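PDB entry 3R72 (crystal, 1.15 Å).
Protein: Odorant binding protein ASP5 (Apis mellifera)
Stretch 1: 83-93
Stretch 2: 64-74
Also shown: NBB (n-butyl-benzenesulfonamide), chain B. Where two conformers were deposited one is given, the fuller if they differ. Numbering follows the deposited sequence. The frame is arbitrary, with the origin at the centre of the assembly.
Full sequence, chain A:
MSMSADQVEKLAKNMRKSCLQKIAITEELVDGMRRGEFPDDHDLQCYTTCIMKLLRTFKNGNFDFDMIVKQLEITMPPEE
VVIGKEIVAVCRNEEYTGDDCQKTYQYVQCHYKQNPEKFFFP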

# COMPACT_ATOMS: atom_id res chain seq x y z
N ILE A 83 15.04 -1.40 6.35
CA ILE A 83 14.31 -0.16 6.59
C ILE A 83 12.80 -0.41 6.40
O ILE A 83 12.00 0.06 7.21
CB ILE A 83 14.80 0.99 5.66
CG1 ILE A 83 16.24 1.40 5.99
CG2 ILE A 83 13.86 2.18 5.72
CD1 ILE A 83 16.66 1.25 7.44
N GLY A 84 12.43 -1.15 5.37
CA GLY A 84 11.02 -1.48 5.17
C GLY A 84 10.44 -2.32 6.31
O GLY A 84 9.31 -2.09 6.75
N LYS A 85 11.21 -3.30 6.78
CA LYS A 85 10.76 -4.10 7.93
C LYS A 85 10.55 -3.23 9.16
O LYS A 85 9.64 -3.47 9.94
CB LYS A 85 11.75 -5.24 8.23
CG LYS A 85 11.71 -6.37 7.24
CD LYS A 85 12.71 -7.46 7.57
CE LYS A 85 12.51 -8.64 6.63
NZ LYS A 85 13.56 -9.69 6.77
N GLU A 86 11.40 -2.22 9.35
CA GLU A 86 11.26 -1.31 10.48
C GLU A 86 10.02 -0.45 10.35
O GLU A 86 9.38 -0.15 11.36
CB GLU A 86 12.52 -0.48 10.65
CG GLU A 86 13.70 -1.31 11.09
CD GLU A 86 14.95 -0.50 11.28
OE1 GLU A 86 15.39 -0.41 12.42
OE2 GLU A 86 15.52 0.02 10.31
N ILE A 87 9.65 -0.08 9.14
CA ILE A 87 8.40 0.66 8.94
C ILE A 87 7.19 -0.21 9.27
O ILE A 87 6.29 0.22 9.99
CB ILE A 87 8.29 1.22 7.51
CG1 ILE A 87 9.36 2.29 7.26
CG2 ILE A 87 6.88 1.79 7.26
CD1 ILE A 87 9.43 2.78 5.82
N VAL A 88 7.18 -1.45 8.80
CA VAL A 88 6.10 -2.38 9.14
C VAL A 88 6.05 -2.61 10.65
O VAL A 88 4.97 -2.64 11.26
CB VAL A 88 6.26 -3.72 8.40
CG1 VAL A 88 5.17 -4.70 8.84
CG2 VAL A 88 6.19 -3.48 6.88
N ALA A 89 7.22 -2.73 11.27
CA ALA A 89 7.27 -2.97 12.70
C ALA A 89 6.60 -1.84 13.50
O ALA A 89 5.94 -2.10 14.50
CB ALA A 89 8.70 -3.12 13.16
N VAL A 90 6.75 -0.61 13.04
CA VAL A 90 6.04 0.52 13.65
C VAL A 90 4.55 0.48 13.31
O VAL A 90 3.69 0.51 14.19
CB VAL A 90 6.66 1.86 13.21
CG1 VAL A 90 5.80 3.04 13.65
CG2 VAL A 90 8.08 2.00 13.78
N CYS A 91 4.24 0.42 12.03
CA CYS A 91 2.86 0.59 11.60
C CYS A 91 1.94 -0.54 12.02
O CYS A 91 0.75 -0.32 12.20
CB CYS A 91 2.79 0.85 10.10
SG CYS A 91 3.56 2.46 9.68
N ARG A 92 2.48 -1.74 12.22
CA ARG A 92 1.63 -2.87 12.61
C ARG A 92 1.04 -2.69 14.00
O ARG A 92 0.08 -3.36 14.35
CB ARG A 92 2.37 -4.21 12.54
CG ARG A 92 3.47 -4.36 13.59
CD ARG A 92 4.26 -5.64 13.40
NE ARG A 92 3.40 -6.80 13.58
CZ ARG A 92 3.49 -7.95 12.92
NH1 ARG A 92 4.46 -8.16 12.04
NH2 ARG A 92 2.59 -8.91 13.15
N ASN A 93 1.68 -1.85 14.82
CA ASN A 93 1.25 -1.65 16.20
C ASN A 93 0.39 -0.41 16.45
O ASN A 93 0.04 -0.12 17.59
CB ASN A 93 2.45 -1.73 17.14
CG ASN A 93 2.87 -3.16 17.38
OD1 ASN A 93 2.03 -4.07 17.32
ND2 ASN A 93 4.14 -3.38 17.66
O1S NBB B . 0.24 -3.72 1.07
S NBB B . 1.13 -3.03 0.21
O2S NBB B . 0.65 -2.80 -1.13
N10 NBB B . 2.46 -3.92 0.13
C11 NBB B . 3.16 -4.31 1.33
C12 NBB B . 4.66 -4.33 1.14
C13 NBB B . 5.28 -2.94 0.95
C14 NBB B . 5.27 -2.17 2.25
C4 NBB B . 1.53 -1.60 0.89
C5 NBB B . 2.38 -0.73 0.19
C6 NBB B . 2.75 0.50 0.74
C1 NBB B . 2.30 0.90 1.98
C2 NBB B . 1.45 0.07 2.68
C3 NBB B . 1.07 -1.16 2.15
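Stretch 2, residues 64-74: DFDMIVKQLEI

Stretch 2 is helical from F65 to I74 and lies nearly antiparallel to helix 83-91, the two axes making an angle of 161° and approaching to 10.1 Å. D64 precedes the helix as its N-cap: with chi1 t, its OD1 accepts from M67 N at 3.0 Å. The antiparallel register places L72 by G84, V69 by K85 and F65 by R92, and the two stretches together bury 443 Å².

V88 is the central knob, pointing toward stretch 2 and seated among F65, I68, V69 and L72. With chi1 t, V88 puts both methyls among these side chains: V88 CG2 is 3.5 Å from L72 CD2 and 3.6 Å from I68 CG2, and V88 CG1 is 4.1 Å from the same I68 CG2, 4.2 Å from V69 CG2 and 4.4 Å from F65 CD1. L72, with chi1 and chi2 both p, also brings CD2 to 3.8 Å from G84 O. G84 has no side chain; an ideal CB there would point toward stretch 2 and come within 3.6 Å of L72 CD1, a snug contact but not a clash.

At one end, K85 leaves its backbone sideways, m at chi1 and extended (t) through chi2 to chi4. This carries K85 CG to 4.0 Å from L72 CD1, K85 CE to 4.0 Å from V69 CG1, and K85 NZ to a salt bridge with E73 OE2 at 2.9 Å, whose hydrogen bond is weak. E73, m then t, also starts sideways, and its end comes nearer to stretch 1, where E73 OE2 meets K85 NZ.

At the other end, F65 adopts chi1 m with one ring face against R92: R92 CB sits 3.6 Å from the ring centroid, 13° off the normal, a CH-pi contact. R92, p at chi1, t at chi2 and m at chi3, runs out over F65, so that R92 NH2 lies 3.5 Å from F65 CB, which sits over one face of the guanidinium. Two waters link R92 NH1 and NH2 separately to D66 OD1.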

# COMPACT_ATOMS: atom_id res chain seq x y z
N ASP A 64 -2.66 -8.78 6.88
CA ASP A 64 -1.85 -9.98 6.96
C ASP A 64 -0.41 -9.52 7.01
O ASP A 64 0.22 -9.28 5.98
CB ASP A 64 -2.12 -10.92 5.77
CG ASP A 64 -1.36 -12.22 5.90
OD1 ASP A 64 -0.31 -12.21 6.57
OD2 ASP A 64 -1.79 -13.24 5.32
N PHE A 65 0.10 -9.34 8.23
CA PHE A 65 1.43 -8.78 8.38
C PHE A 65 2.52 -9.74 7.92
O PHE A 65 3.55 -9.28 7.44
CB PHE A 65 1.70 -8.24 9.79
CG PHE A 65 0.84 -7.07 10.14
CD1 PHE A 65 0.99 -5.86 9.48
CD2 PHE A 65 -0.14 -7.17 11.12
CE1 PHE A 65 0.16 -4.78 9.80
CE2 PHE A 65 -0.95 -6.09 11.43
CZ PHE A 65 -0.80 -4.92 10.77
N ASP A 66 2.29 -11.05 8.02
CA ASP A 66 3.27 -11.99 7.46
C ASP A 66 3.40 -11.76 5.94
O ASP A 66 4.51 -11.77 5.41
CB ASP A 66 2.88 -13.46 7.72
CG ASP A 66 3.03 -13.90 9.17
OD1 ASP A 66 3.54 -13.14 10.03
OD2 ASP A 66 2.63 -15.05 9.44
N MET A 67 2.28 -11.54 5.27
CA MET A 67 2.32 -11.31 3.83
C MET A 67 2.86 -9.93 3.47
O MET A 67 3.52 -9.78 2.45
CB MET A 67 0.94 -11.53 3.21
CG MET A 67 0.97 -11.40 1.71
SD MET A 67 2.03 -12.64 0.89
CE MET A 67 0.89 -14.02 0.83
N ILE A 68 2.61 -8.92 4.31
CA ILE A 68 3.22 -7.61 4.11
C ILE A 68 4.75 -7.75 4.11
O ILE A 68 5.43 -7.22 3.23
CB ILE A 68 2.72 -6.59 5.15
CG1 ILE A 68 1.27 -6.24 4.83
CG2 ILE A 68 3.58 -5.34 5.16
CD1 ILE A 68 0.53 -5.47 5.90
N VAL A 69 5.29 -8.49 5.09
CA VAL A 69 6.74 -8.68 5.14
C VAL A 69 7.24 -9.49 3.94
O VAL A 69 8.25 -9.14 3.33
CB VAL A 69 7.17 -9.29 6.50
CG1 VAL A 69 8.64 -9.68 6.48
CG2 VAL A 69 6.88 -8.29 7.63
N LYS A 70 6.54 -10.55 3.56
CA LYS A 70 6.92 -11.32 2.38
C LYS A 70 6.91 -10.46 1.13
O LYS A 70 7.82 -10.56 0.31
CB LYS A 70 6.01 -12.53 2.20
CG LYS A 70 6.37 -13.70 3.11
CD LYS A 70 5.78 -15.03 2.61
CE LYS A 70 4.51 -15.46 3.34
NZ LYS A 70 3.51 -14.41 3.57
N GLN A 71 5.89 -9.62 0.96
CA GLN A 71 5.81 -8.76 -0.22
C GLN A 71 6.95 -7.77 -0.26
O GLN A 71 7.53 -7.54 -1.32
CB GLN A 71 4.46 -8.05 -0.31
CG GLN A 71 3.30 -8.98 -0.66
CD GLN A 71 3.28 -9.43 -2.12
OE1 GLN A 71 4.16 -9.10 -2.90
NE2 GLN A 71 2.21 -10.10 -2.51
N LEU A 72 7.28 -7.16 0.87
CA LEU A 72 8.38 -6.20 0.85
C LEU A 72 9.71 -6.92 0.55
O LEU A 72 10.54 -6.38 -0.18
CB LEU A 72 8.39 -5.32 2.10
CG LEU A 72 8.93 -5.84 3.41
CD1 LEU A 72 10.47 -5.79 3.43
CD2 LEU A 72 8.34 -5.07 4.58
N GLU A 73 9.87 -8.15 1.03
CA GLU A 73 11.08 -8.93 0.73
C GLU A 73 11.21 -9.27 -0.75
O GLU A 73 12.32 -9.31 -1.26
CB GLU A 73 11.12 -10.22 1.57
CG GLU A 73 11.36 -9.94 3.06
CD GLU A 73 11.12 -11.14 3.98
OE1 GLU A 73 10.36 -12.06 3.59
OE2 GLU A 73 11.65 -11.15 5.12
N ILE A 74 10.09 -9.49 -1.43
CA ILE A 74 10.10 -9.84 -2.85
C ILE A 74 10.07 -8.64 -3.79
O ILE A 74 10.28 -8.80 -4.99
CB ILE A 74 8.91 -10.77 -3.22
CG1 ILE A 74 9.15 -11.43 -4.57
CG2 ILE A 74 7.61 -10.00 -3.28
CD1 ILE A 74 10.34 -12.30 -4.58
O HOH W 1 4.75 -10.34 10.25
O HOH W 2 1.88 -11.37 11.75